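Side-chain contacts in Pre-mRNA splicing factor PRP8 (Cyanidioschyzon merolae, PDB 6NQI), which probably binds pre-mRNA introns and the U2, U5 and U6 snRNAs within the spliceosome, and is represented here by its RNase H-like domain: residues 18-23 and 46-51; 28-33 and 37-42. All coordinates share one frame; numbering follows the deposited sequence.

Interaction 1. Residues 18-23 and 46-51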
# COMPACT_ATOMS: atom_id res chain seq x y z
N THR A 18 8.84 4.66 1.04
CA THR A 18 9.37 4.38 2.36
C THR A 18 10.14 3.05 2.37
O THR A 18 10.12 2.30 3.35
CB THR A 18 8.26 4.35 3.41
OG1 THR A 18 7.31 3.32 3.08
CG2 THR A 18 7.58 5.69 3.52
N ALA A 19 10.87 2.77 1.30
CA ALA A 19 11.63 1.54 1.32
C ALA A 19 12.94 1.73 2.08
O ALA A 19 13.42 0.80 2.74
CB ALA A 19 11.88 1.06 -0.11
N TYR A 20 13.53 2.92 2.00
CA TYR A 20 14.64 3.32 2.84
C TYR A 20 14.16 4.37 3.84
O TYR A 20 13.72 5.45 3.44
CB TYR A 20 15.81 3.87 2.03
CG TYR A 20 16.87 4.48 2.92
CD1 TYR A 20 17.75 3.69 3.65
CD2 TYR A 20 16.99 5.86 3.02
CE1 TYR A 20 18.72 4.25 4.47
CE2 TYR A 20 17.95 6.42 3.83
CZ TYR A 20 18.82 5.62 4.55
OH TYR A 20 19.77 6.22 5.36
N ARG A 21 14.28 4.06 5.13
CA ARG A 21 14.07 5.08 6.15
C ARG A 21 15.35 5.17 6.98
O ARG A 21 15.89 4.13 7.38
CB ARG A 21 12.87 4.76 7.06
CG ARG A 21 11.50 4.96 6.37
CD ARG A 21 10.34 5.01 7.37
NE ARG A 21 10.31 3.83 8.22
CZ ARG A 21 9.73 3.79 9.41
NH1 ARG A 21 9.14 4.89 9.88
NH2 ARG A 21 9.76 2.68 10.13
N PRO A 22 15.91 6.37 7.18
CA PRO A 22 17.20 6.49 7.88
C PRO A 22 17.23 5.68 9.17
O PRO A 22 16.40 5.90 10.06
CB PRO A 22 17.32 7.99 8.14
CG PRO A 22 16.54 8.62 7.04
CD PRO A 22 15.36 7.69 6.81
N HIS A 23 18.17 4.73 9.25
CA HIS A 23 18.39 3.92 10.45
C HIS A 23 17.12 3.22 10.95
O HIS A 23 16.86 3.13 12.15
CB HIS A 23 18.99 4.74 11.58
CG HIS A 23 20.32 5.37 11.27
ND1 HIS A 23 20.46 6.71 10.96
CD2 HIS A 23 21.57 4.86 11.31
CE1 HIS A 23 21.74 6.98 10.78
NE2 HIS A 23 22.44 5.88 10.99
N THR A 46 19.21 -4.38 6.74
CA THR A 46 20.43 -4.97 6.19
C THR A 46 20.50 -4.79 4.69
O THR A 46 21.60 -4.78 4.12
CB THR A 46 20.55 -6.46 6.56
OG1 THR A 46 19.47 -7.20 5.95
CG2 THR A 46 20.51 -6.65 8.08
N THR A 47 19.33 -4.61 4.05
CA THR A 47 19.26 -4.29 2.63
C THR A 47 20.25 -3.17 2.29
O THR A 47 21.05 -3.30 1.36
CB THR A 47 17.83 -3.86 2.28
OG1 THR A 47 16.91 -4.89 2.65
CG2 THR A 47 17.68 -3.55 0.81
N TRP A 48 20.27 -2.12 3.09
CA TRP A 48 21.04 -0.94 2.74
C TRP A 48 22.48 -0.97 3.25
O TRP A 48 23.27 -0.11 2.84
CB TRP A 48 20.34 0.31 3.28
CG TRP A 48 18.92 0.33 2.96
CD1 TRP A 48 17.87 0.14 3.82
CD2 TRP A 48 18.35 0.54 1.67
NE1 TRP A 48 16.68 0.22 3.13
CE2 TRP A 48 16.95 0.46 1.81
CE3 TRP A 48 18.88 0.78 0.41
CZ2 TRP A 48 16.09 0.62 0.75
CZ3 TRP A 48 18.05 0.94 -0.63
CH2 TRP A 48 16.65 0.87 -0.47
N ALA A 49 22.84 -1.93 4.09
CA ALA A 49 24.19 -1.97 4.63
C ALA A 49 25.19 -2.01 3.48
O ALA A 49 25.05 -2.79 2.54
CB ALA A 49 24.37 -3.18 5.54
N GLY A 50 26.16 -1.09 3.52
CA GLY A 50 27.19 -1.07 2.51
C GLY A 50 26.74 -0.71 1.11
O GLY A 50 27.46 -0.98 0.15
N GLN A 51 25.57 -0.11 0.94
CA GLN A 51 25.05 0.14 -0.40
C GLN A 51 25.56 1.47 -0.95
O GLN A 51 26.22 2.24 -0.26
CB GLN A 51 23.53 0.09 -0.39
CG GLN A 51 22.99 -1.34 -0.28
CD GLN A 51 23.52 -2.24 -1.40
OE1 GLN A 51 23.57 -1.84 -2.56
NE2 GLN A 51 23.90 -3.47 -1.04

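Interaction 2. Residues 28-33 and 37-42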
# COMPACT_ATOMS: atom_id res chain seq x y z
N ILE A 28 7.37 -1.36 1.80
CA ILE A 28 6.74 -1.19 0.49
C ILE A 28 5.26 -1.57 0.61
O ILE A 28 4.93 -2.65 1.13
CB ILE A 28 7.43 -2.05 -0.59
CG1 ILE A 28 8.87 -1.58 -0.79
CG2 ILE A 28 6.58 -2.02 -1.93
CD1 ILE A 28 9.64 -2.41 -1.77
N TRP A 29 4.38 -0.67 0.17
CA TRP A 29 2.94 -0.89 0.27
C TRP A 29 2.33 -1.29 -1.07
O TRP A 29 2.66 -0.70 -2.10
CB TRP A 29 2.24 0.38 0.75
CG TRP A 29 2.95 1.08 1.82
CD1 TRP A 29 3.93 2.02 1.68
CD2 TRP A 29 2.71 0.97 3.22
NE1 TRP A 29 4.33 2.47 2.91
CE2 TRP A 29 3.59 1.84 3.87
CE3 TRP A 29 1.82 0.20 3.98
CZ2 TRP A 29 3.62 1.97 5.25
CZ3 TRP A 29 1.85 0.33 5.35
CH2 TRP A 29 2.74 1.21 5.97
N ILE A 30 1.37 -2.22 -1.03
CA ILE A 30 0.51 -2.52 -2.18
C ILE A 30 -0.95 -2.51 -1.73
O ILE A 30 -1.38 -3.40 -1.00
CB ILE A 30 0.84 -3.86 -2.84
CG1 ILE A 30 2.28 -3.89 -3.35
CG2 ILE A 30 -0.20 -4.17 -3.97
CD1 ILE A 30 2.63 -5.19 -3.96
N TRP A 31 -1.72 -1.53 -2.21
CA TRP A 31 -3.15 -1.42 -1.94
C TRP A 31 -3.91 -2.03 -3.11
O TRP A 31 -3.71 -1.63 -4.26
CB TRP A 31 -3.53 0.05 -1.72
CG TRP A 31 -5.02 0.33 -1.69
CD1 TRP A 31 -6.00 -0.49 -1.23
CD2 TRP A 31 -5.68 1.54 -2.12
NE1 TRP A 31 -7.24 0.11 -1.37
CE2 TRP A 31 -7.07 1.36 -1.91
CE3 TRP A 31 -5.23 2.74 -2.67
CZ2 TRP A 31 -8.00 2.34 -2.22
CZ3 TRP A 31 -6.17 3.72 -2.98
CH2 TRP A 31 -7.53 3.51 -2.76
N GLU A 32 -4.73 -3.03 -2.82
CA GLU A 32 -5.62 -3.62 -3.80
C GLU A 32 -6.97 -2.89 -3.73
O GLU A 32 -7.75 -3.13 -2.80
CB GLU A 32 -5.78 -5.10 -3.52
CG GLU A 32 -6.53 -5.83 -4.58
CD GLU A 32 -6.37 -7.32 -4.48
OE1 GLU A 32 -7.07 -7.94 -3.65
OE2 GLU A 32 -5.51 -7.86 -5.20
N THR A 33 -7.25 -2.05 -4.73
CA THR A 33 -8.35 -1.09 -4.64
C THR A 33 -9.71 -1.77 -4.54
O THR A 33 -10.55 -1.36 -3.74
CB THR A 33 -8.35 -0.14 -5.84
OG1 THR A 33 -8.47 -0.90 -7.06
CG2 THR A 33 -7.07 0.71 -5.87
N ARG A 37 -7.41 -5.06 0.08
CA ARG A 37 -6.39 -5.91 0.65
C ARG A 37 -5.08 -5.14 0.60
O ARG A 37 -4.79 -4.49 -0.40
CB ARG A 37 -6.34 -7.21 -0.14
CG ARG A 37 -5.71 -8.36 0.56
CD ARG A 37 -5.97 -9.67 -0.16
NE ARG A 37 -5.66 -9.59 -1.58
CZ ARG A 37 -5.29 -10.62 -2.33
NH1 ARG A 37 -5.14 -11.83 -1.79
NH2 ARG A 37 -5.03 -10.44 -3.62
N LEU A 38 -4.33 -5.13 1.70
CA LEU A 38 -3.10 -4.36 1.80
C LEU A 38 -1.91 -5.28 2.03
O LEU A 38 -1.90 -6.04 3.01
CB LEU A 38 -3.21 -3.31 2.91
CG LEU A 38 -1.98 -2.42 3.01
CD1 LEU A 38 -1.88 -1.54 1.79
CD2 LEU A 38 -1.98 -1.56 4.28
N PHE A 39 -0.90 -5.21 1.14
CA PHE A 39 0.35 -5.96 1.26
C PHE A 39 1.42 -5.04 1.84
O PHE A 39 1.93 -4.15 1.14
CB PHE A 39 0.82 -6.47 -0.10
CG PHE A 39 -0.18 -7.29 -0.82
CD1 PHE A 39 -0.30 -8.64 -0.57
CD2 PHE A 39 -1.03 -6.71 -1.74
CE1 PHE A 39 -1.22 -9.40 -1.27
CE2 PHE A 39 -1.96 -7.45 -2.43
CZ PHE A 39 -2.06 -8.80 -2.19
N VAL A 40 1.79 -5.29 3.09
CA VAL A 40 2.89 -4.59 3.74
C VAL A 40 4.13 -5.47 3.62
O VAL A 40 4.15 -6.60 4.14
CB VAL A 40 2.58 -4.27 5.21
CG1 VAL A 40 3.65 -3.39 5.78
CG2 VAL A 40 1.25 -3.59 5.33
N LYS A 41 5.13 -4.99 2.91
CA LYS A 41 6.39 -5.69 2.79
C LYS A 41 7.44 -4.89 3.56
O LYS A 41 7.86 -3.82 3.11
CB LYS A 41 6.77 -5.86 1.31
CG LYS A 41 8.16 -6.38 1.10
CD LYS A 41 8.29 -7.87 1.46
CE LYS A 41 9.64 -8.42 0.99
NZ LYS A 41 9.81 -9.86 1.35
N ILE A 42 7.85 -5.39 4.72
CA ILE A 42 8.87 -4.71 5.52
C ILE A 42 10.23 -4.96 4.90
O ILE A 42 10.62 -6.10 4.68
CB ILE A 42 8.82 -5.19 6.99
CG1 ILE A 42 7.38 -5.07 7.53
CG2 ILE A 42 9.77 -4.39 7.82
CD1 ILE A 42 7.16 -5.68 8.89

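Interaction 1. Residues 18-23 and 46-51
Y20 and W48 mark the closest backbone approach, with CA atoms 7.7 Å apart, too wide for strand pairing; side chains bridge the gap. Segment 18-23 turns a corner at T18 and A19, then runs on as a weakly bonded strand about Y20 and R21. Segment 46-51 has helical torsions at T46 to W48 and closes with a type II turn from W48 to Q51, where G50 takes the positive phi and Q51 N bonds to W48 O. The W48 indole carries most of the contact. With CG anti to the carbonyl carbon (chi1 -48°), it reaches across to Y20. CB of Y20 lies over the six-membered ring, 3.9 Å from its centroid, in a CH-pi contact, and the phenol presents an edge to the five-membered ring. This second meeting is T-shaped: the centroids are 4.8 Å apart and the planes stand at 81°. CD1 of Y20 comes within 3.6 Å of CD1 of W48. The opposite indole face is covered by CG2 of T47, over its centre. At the indole edge, NE1 gives A19 O a weak hydrogen bond of 3.3 Å, bent to 133° at the hydrogen, with the oxygen in the ring plane. CB of A19 adds an apolar touch at CZ2 of W48, 4.3 Å away. The contact thus fastens the end of strand 11-21 to the loop between strand 37-43 and helix 54-71; T47, W48 and Q51 lean on L57 of that helix, while T18 pairs with V27 of strand 24-32.

Interaction 2. Residues 28-33 and 37-42
I30 and F39 pack tightly in the buried middle of this antiparallel pair, CG2 of I30 lying 3.5 Å from CD2 of F39. The F39 ring turns an edge to I30 O, and the backbone bond from F39 N to I30 O (2.8 Å) is nearly straight, at 173°. On the other sheet face W29, W31, L38 and V40 form an apolar layer: CZ3 of W29 reaches CG2 of V40 at 4.0 Å, and CD1 of L38 approaches CB of W31 at 4.2 Å. Toward solvent, K41 is looser: it meets I28 through its CB, then bends at chi2 (73°) and leads its amine off to S135 O. R37, partly exposed but firmly held, bends at chi3 and grips E32 side-on: NH2 meets OE2 at 3.1 Å in the guanidinium plane, while NE meets OE1 at 3.0 Å from above the carboxylate plane. CZ of F39 lies above one guanidinium face, toward its rim. R10 and T35 also hold OE1, W12 holds OE2, and Q73 takes NH2 of R37. A leucine in place of R37 would probably leave the buried E32 carboxylate with less compensating charge and Q73 without this donor. Strands 24-32 and 37-43 form the second hairpin of the antiparallel three-strand unit that opens the RNase H fold.

Overall arrangement
From the N terminus, strand 11-21 ends in the first segment of interaction 1, and the chain turns back as strand 24-32. Interaction 2 closes the shorter loop, across the three-residue turn between 28-33 and 37-42. Strand 37-43 then gives way to the loop 46-51, which returns to 18-23, so interaction 1 closes a wider loop that wholly contains interaction 2; the two nest and do not cross. Their centres are about 19 Å apart, interaction 2 near the centre of the domain and interaction 1 toward its periphery. They meet where T18 OG1 probably hydrogen-bonds W29 NE1 at 3.1 Å, linking the neighbouring strands 11-21 and 24-32.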